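Local coordinates for protein RNA-dependent RNA polymerase (Qualyub virus, PDB 6DX1) that carries a viral ovarian tumour (OTU) domain that acts as a cysteine protease and probably removes ubiquitin from modified proteins, at residues C41-A45 and D149-F153; T114-C120 and A140-I146. All coordinates share one frame; numbering follows the deposited sequence.

Interaction 1 (C41-A45 and D149-F153)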
ATOM      1  N   CYS A  41       5.231   1.298   9.554  1.00 17.91           N
ATOM      2  CA  CYS A  41       5.161  -0.053   8.997  1.00 18.07           C
ATOM      3  C   CYS A  41       4.774  -0.068   7.511  1.00 17.25           C
ATOM      4  O   CYS A  41       5.266  -0.921   6.762  1.00 17.23           O
ATOM      5  CB  CYS A  41       4.181  -0.899   9.813  1.00 18.18           C
ATOM      6  SG  CYS A  41       2.534  -0.177   9.937  1.00 19.74           S
ATOM      7  N   PHE A  42       3.878   0.829   7.069  1.00 17.42           N
ATOM      8  CA  PHE A  42       3.546   0.871   5.640  1.00 16.57           C
ATOM      9  C   PHE A  42       4.801   1.097   4.797  1.00 16.45           C
ATOM     10  O   PHE A  42       5.082   0.355   3.845  1.00 15.85           O
ATOM     11  CB  PHE A  42       2.514   1.974   5.344  1.00 16.97           C
ATOM     12  CG  PHE A  42       2.324   2.214   3.866  1.00 17.39           C
ATOM     13  CD1 PHE A  42       1.391   1.481   3.150  1.00 20.34           C
ATOM     14  CD2 PHE A  42       3.120   3.118   3.188  1.00 16.45           C
ATOM     15  CE1 PHE A  42       1.239   1.663   1.782  1.00 20.73           C
ATOM     16  CE2 PHE A  42       2.988   3.292   1.815  1.00 18.44           C
ATOM     17  CZ  PHE A  42       2.040   2.567   1.109  1.00 18.85           C
ATOM     18  N   PHE A  43       5.582   2.115   5.159  1.00 17.48           N
ATOM     19  CA  PHE A  43       6.801   2.430   4.425  1.00 17.33           C
ATOM     20  C   PHE A  43       7.853   1.339   4.581  1.00 16.64           C
ATOM     21  O   PHE A  43       8.667   1.127   3.668  1.00 17.18           O
ATOM     22  CB  PHE A  43       7.339   3.776   4.917  1.00 17.72           C
ATOM     23  CG  PHE A  43       6.380   4.913   4.695  1.00 17.47           C
ATOM     24  CD1 PHE A  43       6.159   5.397   3.410  1.00 18.77           C
ATOM     25  CD2 PHE A  43       5.695   5.487   5.760  1.00 18.56           C
ATOM     26  CE1 PHE A  43       5.280   6.445   3.191  1.00 20.14           C
ATOM     27  CE2 PHE A  43       4.809   6.537   5.553  1.00 21.34           C
ATOM     28  CZ  PHE A  43       4.598   7.019   4.263  1.00 20.43           C
ATOM     29  N   ARG A  44       7.869   0.662   5.733  1.00 15.74           N
ATOM     30  CA  ARG A  44       8.784  -0.455   5.930  1.00 15.25           C
ATOM     31  C   ARG A  44       8.456  -1.606   4.988  1.00 16.34           C
ATOM     32  O   ARG A  44       9.360  -2.262   4.452  1.00 16.95           O
ATOM     33  CB  ARG A  44       8.715  -0.939   7.381  1.00 17.30           C
ATOM     34  CG  ARG A  44       9.300   0.034   8.375  1.00 18.20           C
ATOM     35  CD  ARG A  44       9.037  -0.416   9.806  1.00 19.03           C
ATOM     36  NE  ARG A  44       9.654   0.557  10.702  1.00 20.00           N
ATOM     37  CZ  ARG A  44      10.963   0.616  10.922  1.00 19.71           C
ATOM     38  NH1 ARG A  44      11.779  -0.277  10.357  1.00 18.68           N
ATOM     39  NH2 ARG A  44      11.455   1.548  11.720  1.00 20.78           N
ATOM     40  N   ALA A  45       7.164  -1.871   4.781  1.00 15.69           N
ATOM     41  CA  ALA A  45       6.762  -2.946   3.886  1.00 16.69           C
ATOM     42  C   ALA A  45       7.150  -2.618   2.452  1.00 18.00           C
ATOM     43  O   ALA A  45       7.676  -3.475   1.734  1.00 17.30           O
ATOM     44  CB  ALA A  45       5.251  -3.189   4.007  1.00 16.14           C
ATOM     45  N   ASP A 149      -3.962  -0.854  11.838  1.00 21.52           N
ATOM     46  CA  ASP A 149      -3.280  -0.276  10.685  1.00 23.52           C
ATOM     47  C   ASP A 149      -1.821  -0.697  10.605  1.00 19.64           C
ATOM     48  O   ASP A 149      -0.971   0.058  10.122  1.00 20.17           O
ATOM     49  CB  ASP A 149      -3.407   1.240  10.672  1.00 27.02           C
ATOM     50  CG  ASP A 149      -4.746   1.682  10.133  1.00 36.42           C
ATOM     51  OD1 ASP A 149      -5.238   2.730  10.569  1.00 36.28           O
ATOM     52  OD2 ASP A 149      -5.315   0.949   9.285  1.00 41.15           O
ATOM     53  N   HIS A 150      -1.527  -1.904  11.062  1.00 18.76           N
ATOM     54  CA  HIS A 150      -0.210  -2.470  10.835  1.00 17.47           C
ATOM     55  C   HIS A 150      -0.173  -3.153   9.471  1.00 19.15           C
ATOM     56  O   HIS A 150      -1.134  -3.821   9.070  1.00 19.20           O
ATOM     57  CB  HIS A 150       0.172  -3.468  11.922  1.00 17.97           C
ATOM     58  CG  HIS A 150       1.519  -4.072  11.692  1.00 18.49           C
ATOM     59  ND1 HIS A 150       2.689  -3.401  11.979  1.00 19.80           N
ATOM     60  CD2 HIS A 150       1.884  -5.244  11.122  1.00 18.30           C
ATOM     61  CE1 HIS A 150       3.720  -4.150  11.620  1.00 18.02           C
ATOM     62  NE2 HIS A 150       3.257  -5.273  11.098  1.00 19.84           N
ATOM     63  N   PHE A 151       0.938  -2.981   8.764  1.00 16.24           N
ATOM     64  CA  PHE A 151       1.158  -3.599   7.455  1.00 16.26           C
ATOM     65  C   PHE A 151       2.396  -4.476   7.505  1.00 20.13           C
ATOM     66  O   PHE A 151       3.461  -4.020   7.935  1.00 19.43           O
ATOM     67  CB  PHE A 151       1.371  -2.552   6.356  1.00 17.47           C
ATOM     68  CG  PHE A 151       0.168  -1.686   6.071  1.00 18.03           C
ATOM     69  CD1 PHE A 151      -0.789  -2.090   5.148  1.00 20.42           C
ATOM     70  CD2 PHE A 151       0.030  -0.444   6.680  1.00 16.23           C
ATOM     71  CE1 PHE A 151      -1.893  -1.273   4.865  1.00 20.12           C
ATOM     72  CE2 PHE A 151      -1.068   0.377   6.406  1.00 20.43           C
ATOM     73  CZ  PHE A 151      -2.032  -0.047   5.501  1.00 19.29           C
ATOM     74  N   ASP A 152       2.267  -5.704   7.021  1.00 16.77           N
ATOM     75  CA  ASP A 152       3.407  -6.562   6.730  1.00 17.11           C
ATOM     76  C   ASP A 152       3.517  -6.768   5.226  1.00 18.10           C
ATOM     77  O   ASP A 152       2.602  -6.449   4.462  1.00 18.97           O
ATOM     78  CB  ASP A 152       3.270  -7.897   7.454  1.00 19.33           C
ATOM     79  CG  ASP A 152       3.332  -7.741   8.966  1.00 22.50           C
ATOM     80  OD1 ASP A 152       2.407  -8.218   9.657  1.00 23.27           O
ATOM     81  OD2 ASP A 152       4.317  -7.140   9.455  1.00 20.74           O
ATOM     82  N   PHE A 153       4.653  -7.309   4.787  1.00 17.41           N
ATOM     83  CA  PHE A 153       4.904  -7.493   3.365  1.00 17.04           C
ATOM     84  C   PHE A 153       4.602  -8.931   2.959  1.00 18.36           C
ATOM     85  O   PHE A 153       4.867  -9.867   3.712  1.00 20.08           O
ATOM     86  CB  PHE A 153       6.358  -7.151   3.031  1.00 19.94           C
ATOM     87  CG  PHE A 153       6.722  -7.345   1.591  1.00 18.77           C
ATOM     88  CD1 PHE A 153       5.978  -6.760   0.577  1.00 20.01           C
ATOM     89  CD2 PHE A 153       7.851  -8.074   1.252  1.00 18.79           C
ATOM     90  CE1 PHE A 153       6.333  -6.925  -0.754  1.00 21.43           C
ATOM     91  CE2 PHE A 153       8.219  -8.239  -0.076  1.00 21.67           C
ATOM     92  CZ  PHE A 153       7.452  -7.676  -1.086  1.00 23.18           C
TER
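Helix 41-45 runs nearly parallel to strand 150-153, with axes 7.0 Å apart and N-to-C directions 9° apart, and so brings Cys41, Phe42 and Ala45 against the strand. This is the helix-on-sheet core of an OTU-like cysteine protease. The pairing of Cys41 with His150 is consistent with the nucleophile and histidine of a papain-like active site.

Cys41 CB already points at the strand. With chi1 at 56°, SG lies between the backbone N and the carbonyl carbon and meets Phe151 N. Phe151 N donates a hydrogen bond to Cys41 SG over 3.4 Å. The His150 ring approaches the same cysteine obliquely, and its ND1 lies 3.6 Å from Cys41 CB. On its far side the ring is tied to Asp152: His150 NE2 donates to Asp152 OD2 over 2.7 Å. The acceptor lies close to the imidazole plane but is met from above the carboxylate plane. Asp152 OD2 also accepts from Thr35 N, which helps to fix the carboxylate.

Deeper in, Phe42 and Phe151 form a T-shaped pair. The edge of Phe42, led by CD1, points at the face of Phe151, with centroids 5.6 Å apart. Cys41 SG comes instead to the rim of the Phe151 ring, near its plane. Leu143 of the neighbouring strand packs against Phe42, Ala45 and Phe151. Farther along, Ala45 CB meets Phe153 CB at 4.2 Å, and Ala45 O lies 3.9 Å from Phe153 CD1.

Interaction 2 (T114-C120 and A140-I146)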
ATOM      1  N   THR A 114       0.812  -1.997  -9.383  1.00 17.73           N
ATOM      2  CA  THR A 114      -0.372  -2.105  -8.554  1.00 17.80           C
ATOM      3  C   THR A 114       0.030  -2.307  -7.099  1.00 18.51           C
ATOM      4  O   THR A 114       1.034  -2.956  -6.808  1.00 17.99           O
ATOM      5  CB  THR A 114      -1.222  -3.263  -9.080  1.00 19.79           C
ATOM      6  OG1 THR A 114      -1.614  -2.947 -10.422  1.00 21.68           O
ATOM      7  CG2 THR A 114      -2.444  -3.522  -8.219  1.00 19.18           C
ATOM      8  N   VAL A 115      -0.742  -1.715  -6.184  1.00 17.90           N
ATOM      9  CA  VAL A 115      -0.553  -1.881  -4.746  1.00 17.04           C
ATOM     10  C   VAL A 115      -1.843  -2.463  -4.185  1.00 18.23           C
ATOM     11  O   VAL A 115      -2.928  -1.934  -4.462  1.00 18.93           O
ATOM     12  CB  VAL A 115      -0.221  -0.539  -4.059  1.00 18.09           C
ATOM     13  CG1 VAL A 115      -0.073  -0.724  -2.542  1.00 18.46           C
ATOM     14  CG2 VAL A 115       1.035   0.093  -4.656  1.00 19.27           C
ATOM     15  N   ILE A 116      -1.738  -3.540  -3.401  1.00 15.54           N
ATOM     16  CA  ILE A 116      -2.913  -4.200  -2.835  1.00 14.72           C
ATOM     17  C   ILE A 116      -2.751  -4.339  -1.327  1.00 17.96           C
ATOM     18  O   ILE A 116      -1.696  -4.775  -0.849  1.00 17.47           O
ATOM     19  CB  ILE A 116      -3.162  -5.582  -3.465  1.00 16.04           C
ATOM     20  CG1 ILE A 116      -3.237  -5.462  -4.987  1.00 18.73           C
ATOM     21  CG2 ILE A 116      -4.466  -6.170  -2.922  1.00 17.52           C
ATOM     22  CD1 ILE A 116      -3.285  -6.842  -5.668  1.00 19.23           C
ATOM     23  N   PHE A 117      -3.793  -3.954  -0.585  1.00 13.96           N
ATOM     24  CA  PHE A 117      -3.917  -4.226   0.850  1.00 14.59           C
ATOM     25  C   PHE A 117      -4.848  -5.416   1.035  1.00 17.64           C
ATOM     26  O   PHE A 117      -6.035  -5.332   0.686  1.00 17.97           O
ATOM     27  CB  PHE A 117      -4.530  -3.048   1.613  1.00 15.78           C
ATOM     28  CG  PHE A 117      -3.746  -1.751   1.581  1.00 15.39           C
ATOM     29  CD1 PHE A 117      -2.482  -1.652   1.014  1.00 19.08           C
ATOM     30  CD2 PHE A 117      -4.320  -0.608   2.155  1.00 15.94           C
ATOM     31  CE1 PHE A 117      -1.796  -0.428   1.020  1.00 18.93           C
ATOM     32  CE2 PHE A 117      -3.644   0.611   2.163  1.00 16.76           C
ATOM     33  CZ  PHE A 117      -2.389   0.705   1.602  1.00 17.77           C
ATOM     34  N   TRP A 118      -4.345  -6.485   1.647  1.00 14.58           N
ATOM     35  CA  TRP A 118      -5.133  -7.688   1.895  1.00 15.54           C
ATOM     36  C   TRP A 118      -5.490  -7.733   3.380  1.00 18.92           C
ATOM     37  O   TRP A 118      -4.604  -7.885   4.230  1.00 17.91           O
ATOM     38  CB  TRP A 118      -4.345  -8.931   1.485  1.00 16.11           C
ATOM     39  CG  TRP A 118      -3.952  -9.024   0.035  1.00 15.27           C
ATOM     40  CD1 TRP A 118      -2.690  -8.878  -0.492  1.00 16.57           C
ATOM     41  CD2 TRP A 118      -4.810  -9.352  -1.069  1.00 18.62           C
ATOM     42  NE1 TRP A 118      -2.717  -9.085  -1.866  1.00 16.73           N
ATOM     43  CE2 TRP A 118      -4.008  -9.377  -2.237  1.00 18.34           C
ATOM     44  CE3 TRP A 118      -6.182  -9.617  -1.184  1.00 19.32           C
ATOM     45  CZ2 TRP A 118      -4.533  -9.660  -3.505  1.00 19.30           C
ATOM     46  CZ3 TRP A 118      -6.703  -9.900  -2.450  1.00 19.84           C
ATOM     47  CH2 TRP A 118      -5.885  -9.914  -3.586  1.00 17.87           C
ATOM     48  N   LYS A 119      -6.785  -7.622   3.685  1.00 15.63           N
ATOM     49  CA  LYS A 119      -7.250  -7.537   5.069  1.00 17.96           C
ATOM     50  C   LYS A 119      -7.208  -8.900   5.749  1.00 18.65           C
ATOM     51  O   LYS A 119      -7.787  -9.872   5.249  1.00 17.15           O
ATOM     52  CB  LYS A 119      -8.681  -6.992   5.105  1.00 17.94           C
ATOM     53  CG  LYS A 119      -9.289  -6.944   6.505  1.00 22.21           C
ATOM     54  CD  LYS A 119     -10.775  -6.578   6.426  1.00 25.92           C
ATOM     55  CE  LYS A 119     -11.356  -6.361   7.816  1.00 33.24           C
ATOM     56  NZ  LYS A 119     -12.833  -6.204   7.749  1.00 36.20           N
ATOM     57  N   CYS A 120      -6.566  -8.973   6.916  1.00 18.50           N
ATOM     58  CA  CYS A 120      -6.432 -10.247   7.616  1.00 17.42           C
ATOM     59  C   CYS A 120      -6.415  -9.979   9.113  1.00 20.59           C
ATOM     60  O   CYS A 120      -5.562  -9.227   9.586  1.00 21.46           O
ATOM     61  CB  CYS A 120      -5.153 -10.978   7.182  1.00 19.64           C
ATOM     62  SG  CYS A 120      -4.785 -12.503   8.121  1.00 21.33           S
ATOM     63  N   ALA A 140       1.947  -6.953  -8.364  1.00 24.89           N
ATOM     64  CA  ALA A 140       1.624  -5.948  -7.361  1.00 19.64           C
ATOM     65  C   ALA A 140       2.631  -5.959  -6.221  1.00 18.28           C
ATOM     66  O   ALA A 140       3.346  -6.945  -5.983  1.00 21.32           O
ATOM     67  CB  ALA A 140       0.217  -6.161  -6.777  1.00 19.25           C
ATOM     68  N   ILE A 141       2.675  -4.827  -5.524  1.00 16.92           N
ATOM     69  CA  ILE A 141       3.182  -4.794  -4.157  1.00 17.55           C
ATOM     70  C   ILE A 141       2.024  -5.236  -3.267  1.00 17.63           C
ATOM     71  O   ILE A 141       1.014  -4.535  -3.165  1.00 18.46           O
ATOM     72  CB  ILE A 141       3.677  -3.401  -3.761  1.00 18.55           C
ATOM     73  CG1 ILE A 141       4.719  -2.891  -4.760  1.00 19.72           C
ATOM     74  CG2 ILE A 141       4.241  -3.425  -2.337  1.00 18.51           C
ATOM     75  CD1 ILE A 141       5.225  -1.477  -4.451  1.00 19.50           C
ATOM     76  N   ASN A 142       2.161  -6.398  -2.645  1.00 16.75           N
ATOM     77  CA  ASN A 142       1.129  -6.986  -1.800  1.00 17.19           C
ATOM     78  C   ASN A 142       1.450  -6.734  -0.335  1.00 18.68           C
ATOM     79  O   ASN A 142       2.527  -7.100   0.132  1.00 17.82           O
ATOM     80  CB  ASN A 142       1.024  -8.493  -2.049  1.00 17.08           C
ATOM     81  CG  ASN A 142       0.583  -8.814  -3.464  1.00 19.23           C
ATOM     82  OD1 ASN A 142      -0.611  -8.839  -3.755  1.00 17.90           O
ATOM     83  ND2 ASN A 142       1.543  -9.043  -4.355  1.00 18.73           N
ATOM     84  N   LEU A 143       0.501  -6.146   0.395  1.00 15.36           N
ATOM     85  CA  LEU A 143       0.676  -5.887   1.818  1.00 16.08           C
ATOM     86  C   LEU A 143      -0.389  -6.626   2.621  1.00 18.39           C
ATOM     87  O   LEU A 143      -1.559  -6.691   2.220  1.00 17.91           O
ATOM     88  CB  LEU A 143       0.588  -4.386   2.125  1.00 17.63           C
ATOM     89  CG  LEU A 143       1.577  -3.437   1.453  1.00 19.34           C
ATOM     90  CD1 LEU A 143       1.581  -2.107   2.197  1.00 24.06           C
ATOM     91  CD2 LEU A 143       2.975  -4.023   1.413  1.00 22.24           C
ATOM     92  N   LEU A 144       0.009  -7.183   3.761  1.00 15.42           N
ATOM     93  CA  LEU A 144      -0.955  -7.785   4.674  1.00 15.57           C
ATOM     94  C   LEU A 144      -1.393  -6.686   5.632  1.00 19.63           C
ATOM     95  O   LEU A 144      -0.566  -6.129   6.365  1.00 18.12           O
ATOM     96  CB  LEU A 144      -0.358  -8.974   5.419  1.00 16.69           C
ATOM     97  CG  LEU A 144      -1.362  -9.823   6.196  1.00 18.50           C
ATOM     98  CD1 LEU A 144      -2.245 -10.628   5.235  1.00 17.67           C
ATOM     99  CD2 LEU A 144      -0.663 -10.759   7.187  1.00 19.75           C
ATOM    100  N   HIS A 145      -2.672  -6.335   5.580  1.00 15.43           N
ATOM    101  CA  HIS A 145      -3.219  -5.218   6.345  1.00 16.15           C
ATOM    102  C   HIS A 145      -3.967  -5.799   7.536  1.00 18.83           C
ATOM    103  O   HIS A 145      -5.054  -6.365   7.378  1.00 17.93           O
ATOM    104  CB  HIS A 145      -4.140  -4.383   5.455  1.00 17.33           C
ATOM    105  CG  HIS A 145      -4.584  -3.101   6.075  1.00 19.66           C
ATOM    106  ND1 HIS A 145      -5.602  -2.337   5.544  1.00 23.25           N
ATOM    107  CD2 HIS A 145      -4.148  -2.439   7.175  1.00 23.36           C
ATOM    108  CE1 HIS A 145      -5.779  -1.262   6.293  1.00 26.33           C
ATOM    109  NE2 HIS A 145      -4.911  -1.298   7.289  1.00 26.42           N
ATOM    110  N   ILE A 146      -3.375  -5.697   8.728  1.00 20.11           N
ATOM    111  CA  ILE A 146      -3.967  -6.334   9.901  1.00 18.47           C
ATOM    112  C   ILE A 146      -4.475  -5.266  10.866  1.00 19.69           C
ATOM    113  O   ILE A 146      -4.531  -4.080  10.519  1.00 19.59           O
ATOM    114  CB  ILE A 146      -2.967  -7.303  10.565  1.00 19.90           C
ATOM    115  CG1 ILE A 146      -1.823  -6.543  11.242  1.00 19.92           C
ATOM    116  CG2 ILE A 146      -2.370  -8.278   9.530  1.00 18.93           C
ATOM    117  CD1 ILE A 146      -0.870  -7.463  12.006  1.00 20.27           C
TER
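Thr114-Cys120 and Ala140-Ile146 pair in register as parallel strands near the middle of the mixed OTU sheet. Backbone bonds run back and forth between them, from Ile141 N to Thr114 O at one end to Cys120 N and His145 O at the other.

The tight part lies on the face of Ile116, Trp118, Ala140 and Asn142. Ile116 CD1 packs on Ala140 CB at 3.7 Å. The Trp118 indole and the Asn142 amide lie side by side and nearly coplanar, their planes 13° apart. Trp118 NE1 gives Asn142 OD1 an almost straight hydrogen bond of 2.8 Å. The amide's other end, ND2, is held by Tyr137 O, so both ends of this buried group are fixed.

Across the sheet, Phe117 and Leu143 lie alongside each other under helix 41-51. Phe117 also turns its edge toward the His145 face in an offset edge-to-face pair.

The solvent side is toward the C-terminal ends, where Lys119, His145 and Ile146 are partly exposed. The extended Lys119 chain is the loosely held one and adds little. His145 is also held from outside the two strands: its ring stacks on Phe151, and its NE2 bonds Asp149 OD2. Cys120 is buried even here, its CB 3.5 Å from Leu144 CD1.

How the interactions relate
Interactions 1 and 2 are both largely buried and meet at one sheet, where strands 140-146 and 150-156 are neighbours. Interaction 2 joins two strands within that sheet and is governed by a regular ladder of backbone bonds. Interaction 1 lays a helix against the sheet, so side chains and a single bond to sulfur do the work. The two contacts touch directly. Asp152 O probably accepts a hydrogen bond from Leu144 N at 2.8 Å, and Phe153 CD1 lies 3.5 Å from Asn142 O. Each has a more open end, at Asp149 and His150 in interaction 1 and at Lys119, His145 and Ile146 in interaction 2.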